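Local coordinates for putative efflux transporter (Bacteroides eggerthii, PDB 4L8J), which probably serves as the periplasmic membrane-fusion (adaptor) subunit of a bacterial efflux pump, at the interface of chains A and B. Coordinates in Å, arbitrary orientation; residue numbers count along the deposited sequence, not the author numbering. Chains: chain A/B, Putative efflux transporter.

Contact 1 and contact 2 belong to one two-fold interface between copies of the same protein, and the centres of their C-alpha atoms lie about 23 Å apart. They share no residue. Contact 1 joins strands 256-259 and 281-289 of chain A to strand 297-300 and the stretch around B:Leu304; contact 2 sets the N-terminal segment and the start of strand 8-14 of chain A against the C-terminal region of chain B. Each recurs with the chains exchanged. Contact 1 combines strand pairing with apolar packing, whereas in contact 2 chain B bonds to carbonyls of the N-terminal segment. The structure alone does not show that this dimer forms in the cell.

Contact 1: the interface of chains A and B. Residues chain A 256-258, 263, 287, 289; chain B 298-300, 304, 310.
An antiparallel beta interface inserts strand 297-300 of chain B between strands 256-259 and 281-289 of chain A, and the two-fold of the deposited assembly repeats this with the chains exchanged; whether this pairing is biological cannot be told from the coordinates. Two reciprocal pairs of backbone hydrogen bonds define the register. A:Met256, a selenomethionine, donates N to B:Ile300 O at 2.9 Å and receives B:Ile300 N on its own O, while A:Val258 and B:Leu298 exchange the same two bonds. The bond from B:Leu298 N to A:Val258 O measures 2.8 Å. A bridge between A:Val289 and B:Ile300 brings strand 281-289 to the other side of the inserted strand.

Apolar branches pack on one side of this pairing. B:Ile300 has CG1 anti to its carbonyl carbon (chi1 -58°), which sends CG1 to A:Val258 CG2 at 3.6 Å, the two side chains crossing at about a right angle. Its terminal CD1 continues to A:Val289 CG2 at 3.8 Å, and its other branch, CG2, meets A:Val287 CB. One isoleucine thereby touches three valines on two strands. B:Leu304 comes in obliquely beside it, setting CG against A:Val287 CG1 at 3.8 Å; towards A:Val258 the fit is tight, with B:Leu304 CD1 3.5 Å from A:Val258 CG1. B:Leu298 reaches the far end of the cluster, where CD1 meets A:Val263 CG2 at 3.7 Å. A:Asn257 and B:Leu299 instead run side by side, pointing the same way, and A:Asn257 OD1, the amide oxygen, lies 3.6 Å from the methyl B:Leu299 CD2.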
# COMPACT_ATOMS: atom_id res chain seq x y z
N MSE A 256 3.18 10.10 10.57
CA MSE A 256 2.53 9.81 11.86
C MSE A 256 1.22 9.12 11.62
O MSE A 256 0.54 9.42 10.63
CB MSE A 256 2.27 11.11 12.67
CG MSE A 256 3.50 11.99 12.91
SE MSE A 256 4.73 11.12 14.14
CE MSE A 256 6.39 11.25 12.99
N ASN A 257 0.85 8.20 12.52
CA ASN A 257 -0.44 7.55 12.49
C ASN A 257 -1.42 8.27 13.39
O ASN A 257 -1.10 8.53 14.57
CB ASN A 257 -0.40 6.11 13.02
CG ASN A 257 0.40 5.12 12.23
OD1 ASN A 257 0.16 4.94 11.04
ND2 ASN A 257 1.22 4.34 12.94
N VAL A 258 -2.63 8.49 12.87
CA VAL A 258 -3.77 8.95 13.66
C VAL A 258 -5.01 8.22 13.17
O VAL A 258 -5.14 8.07 11.95
CB VAL A 258 -4.02 10.49 13.73
CG1 VAL A 258 -2.85 11.24 14.33
CG2 VAL A 258 -4.43 11.08 12.38
N VAL A 263 -9.60 13.19 12.57
CA VAL A 263 -9.46 14.25 11.60
C VAL A 263 -10.82 14.84 11.17
O VAL A 263 -11.79 14.11 10.93
CB VAL A 263 -8.61 13.75 10.38
CG1 VAL A 263 -8.45 14.83 9.31
CG2 VAL A 263 -7.23 13.25 10.83
N VAL A 287 -3.30 19.76 10.27
CA VAL A 287 -2.47 18.63 9.86
C VAL A 287 -2.55 18.49 8.32
O VAL A 287 -3.49 18.98 7.70
CB VAL A 287 -2.89 17.31 10.58
CG1 VAL A 287 -2.74 17.41 12.10
CG2 VAL A 287 -4.32 16.86 10.21
N VAL A 289 -2.64 15.47 5.64
CA VAL A 289 -2.85 14.05 5.43
C VAL A 289 -1.94 13.64 4.27
O VAL A 289 -1.92 14.32 3.24
CB VAL A 289 -4.35 13.69 5.20
CG1 VAL A 289 -4.53 12.19 4.90
CG2 VAL A 289 -5.20 14.09 6.39
N LEU B 298 -5.09 7.14 9.31
CA LEU B 298 -4.52 8.05 8.32
C LEU B 298 -3.03 8.27 8.59
O LEU B 298 -2.58 8.30 9.74
CB LEU B 298 -5.22 9.43 8.32
CG LEU B 298 -6.68 9.51 7.83
CD1 LEU B 298 -7.18 10.96 7.91
CD2 LEU B 298 -6.81 9.00 6.36
N LEU B 299 -2.28 8.50 7.51
CA LEU B 299 -0.89 8.89 7.61
C LEU B 299 -0.86 10.39 7.50
O LEU B 299 -1.56 10.95 6.65
CB LEU B 299 -0.03 8.19 6.55
CG LEU B 299 0.26 6.72 6.85
CD1 LEU B 299 0.78 6.02 5.60
CD2 LEU B 299 1.22 6.57 8.05
N ILE B 300 -0.14 11.03 8.43
CA ILE B 300 0.02 12.47 8.57
C ILE B 300 1.46 12.81 8.26
O ILE B 300 2.37 12.28 8.90
CB ILE B 300 -0.42 12.97 9.99
CG1 ILE B 300 -1.91 12.62 10.30
CG2 ILE B 300 -0.17 14.45 10.21
CD1 ILE B 300 -2.95 13.01 9.28
N LEU B 304 2.09 17.11 13.35
CA LEU B 304 2.10 16.31 14.58
C LEU B 304 3.49 15.77 14.92
O LEU B 304 4.27 15.48 14.03
CB LEU B 304 1.14 15.11 14.45
CG LEU B 304 -0.34 15.43 14.24
CD1 LEU B 304 -1.11 14.20 13.89
CD2 LEU B 304 -0.96 16.13 15.46
N VAL B 310 -4.32 13.10 20.65
CA VAL B 310 -5.42 13.63 19.82
C VAL B 310 -6.77 13.05 20.29
O VAL B 310 -6.81 11.94 20.79
CB VAL B 310 -5.23 13.39 18.29
CG1 VAL B 310 -4.02 14.17 17.74
CG2 VAL B 310 -5.11 11.90 17.95

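Contact 2: the interface of chains A and B. Residues chain A 3-8; chain B 317-318, 322-323.
The guanidinium of A:Arg8 has B:Gln317 CB over one face, 3.9 Å above the plane and offset toward the rim. The two side chains cross at about a right angle, and the guanidinium and B:Gln317 amide planes are 39° apart, so this is not a parallel stack. A:Arg8 NE approaches the backbone carbonyl B:Gln317 O at 3.2 Å, a polar contact rather than an established hydrogen bond. Bends at chi2 and chi3 fold the arginine back towards this carbonyl, while the side chains of A:Arg8 and B:Leu318 slide past each other in opposite directions, CB of the arginine beside CD2 of the leucine. An alanine in place of A:Arg8 would probably leave B:Gln317 O without its guanidinium neighbour and open a gap beside B:Gln317 CB.

The amide of B:Gln322 is turned steeply against the guanidinium plane. A:Leu6 O lies in the plane of this amide and takes a hydrogen bond from NE2 at 2.8 Å, although NE2 sits 28° out of that carbonyl's plane. CG anti to the backbone N (chi1 -173°), with an extended chain beyond, carries the amide to the N-terminal segment, where NE2 is also near A:Asp3 O. Next along chain B, B:Arg323 N gives A:Thr4 O a hydrogen bond of 2.9 Å. Backbone carbonyls of the segment accept both of these firm bonds, one from a backbone N-H and one from a side-chain amide. The aliphatic stem of B:Arg323 crosses A:Val7, whose CG2 lies 3.8 Å from B:Arg323 CB.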
# COMPACT_ATOMS: atom_id res chain seq x y z
N ASP A 3 -19.83 26.03 27.31
CA ASP A 3 -18.63 26.85 27.14
C ASP A 3 -17.37 25.97 27.26
O ASP A 3 -17.46 24.75 27.10
CB ASP A 3 -18.64 27.99 28.19
CG ASP A 3 -18.33 27.61 29.63
OD1 ASP A 3 -18.75 26.50 30.06
OD2 ASP A 3 -17.68 28.41 30.33
N THR A 4 -16.19 26.58 27.53
CA THR A 4 -14.93 25.86 27.71
C THR A 4 -14.91 25.16 29.11
O THR A 4 -14.24 24.14 29.29
CB THR A 4 -13.70 26.80 27.52
OG1 THR A 4 -13.79 27.89 28.44
CG2 THR A 4 -13.55 27.31 26.07
N ALA A 5 -15.67 25.71 30.09
CA ALA A 5 -15.78 25.17 31.45
C ALA A 5 -16.63 23.87 31.47
O ALA A 5 -16.49 23.08 32.42
CB ALA A 5 -16.38 26.20 32.39
N LEU A 6 -17.47 23.64 30.42
CA LEU A 6 -18.26 22.43 30.27
C LEU A 6 -17.31 21.31 29.91
O LEU A 6 -16.72 21.31 28.83
CB LEU A 6 -19.39 22.60 29.25
CG LEU A 6 -20.61 21.68 29.45
CD1 LEU A 6 -21.46 22.13 30.65
CD2 LEU A 6 -21.52 21.67 28.21
N VAL A 7 -17.12 20.40 30.84
CA VAL A 7 -16.19 19.28 30.69
C VAL A 7 -16.88 18.21 29.88
O VAL A 7 -17.96 17.76 30.24
CB VAL A 7 -15.68 18.77 32.05
CG1 VAL A 7 -14.69 17.61 31.89
CG2 VAL A 7 -15.02 19.91 32.82
N ARG A 8 -16.24 17.84 28.77
CA ARG A 8 -16.75 16.87 27.82
C ARG A 8 -15.95 15.59 27.89
O ARG A 8 -14.73 15.66 27.78
CB ARG A 8 -16.67 17.48 26.39
CG ARG A 8 -17.47 16.74 25.29
CD ARG A 8 -18.97 17.00 25.36
NE ARG A 8 -19.30 18.42 25.20
CZ ARG A 8 -20.53 18.91 25.13
NH1 ARG A 8 -21.57 18.09 25.20
NH2 ARG A 8 -20.73 20.21 24.99
N GLN B 317 -18.38 17.99 19.37
CA GLN B 317 -18.97 18.67 20.51
C GLN B 317 -17.91 19.47 21.29
O GLN B 317 -18.01 19.62 22.50
CB GLN B 317 -19.64 17.63 21.41
CG GLN B 317 -20.77 16.86 20.72
CD GLN B 317 -20.86 15.47 21.28
OE1 GLN B 317 -20.03 14.60 20.98
NE2 GLN B 317 -21.85 15.25 22.13
N LEU B 318 -16.91 19.99 20.60
CA LEU B 318 -15.80 20.70 21.24
C LEU B 318 -15.53 22.06 20.62
O LEU B 318 -15.73 22.25 19.42
CB LEU B 318 -14.51 19.86 21.13
CG LEU B 318 -14.49 18.57 21.92
CD1 LEU B 318 -13.28 17.73 21.54
CD2 LEU B 318 -14.50 18.84 23.42
N GLN B 322 -11.61 24.14 25.28
CA GLN B 322 -12.57 23.44 26.15
C GLN B 322 -11.90 22.34 27.00
O GLN B 322 -11.06 21.60 26.51
CB GLN B 322 -13.71 22.83 25.32
CG GLN B 322 -14.84 22.23 26.17
CD GLN B 322 -16.13 22.01 25.41
OE1 GLN B 322 -16.22 22.20 24.21
NE2 GLN B 322 -17.17 21.62 26.12
N ARG B 323 -12.29 22.26 28.26
CA ARG B 323 -11.86 21.21 29.17
C ARG B 323 -12.46 19.87 28.74
O ARG B 323 -13.62 19.82 28.30
CB ARG B 323 -12.33 21.49 30.61
CG ARG B 323 -11.83 22.75 31.28
CD ARG B 323 -12.48 22.77 32.66
NE ARG B 323 -11.92 23.79 33.56
CZ ARG B 323 -10.80 23.64 34.26
NH1 ARG B 323 -10.08 22.53 34.15
NH2 ARG B 323 -10.38 24.61 35.07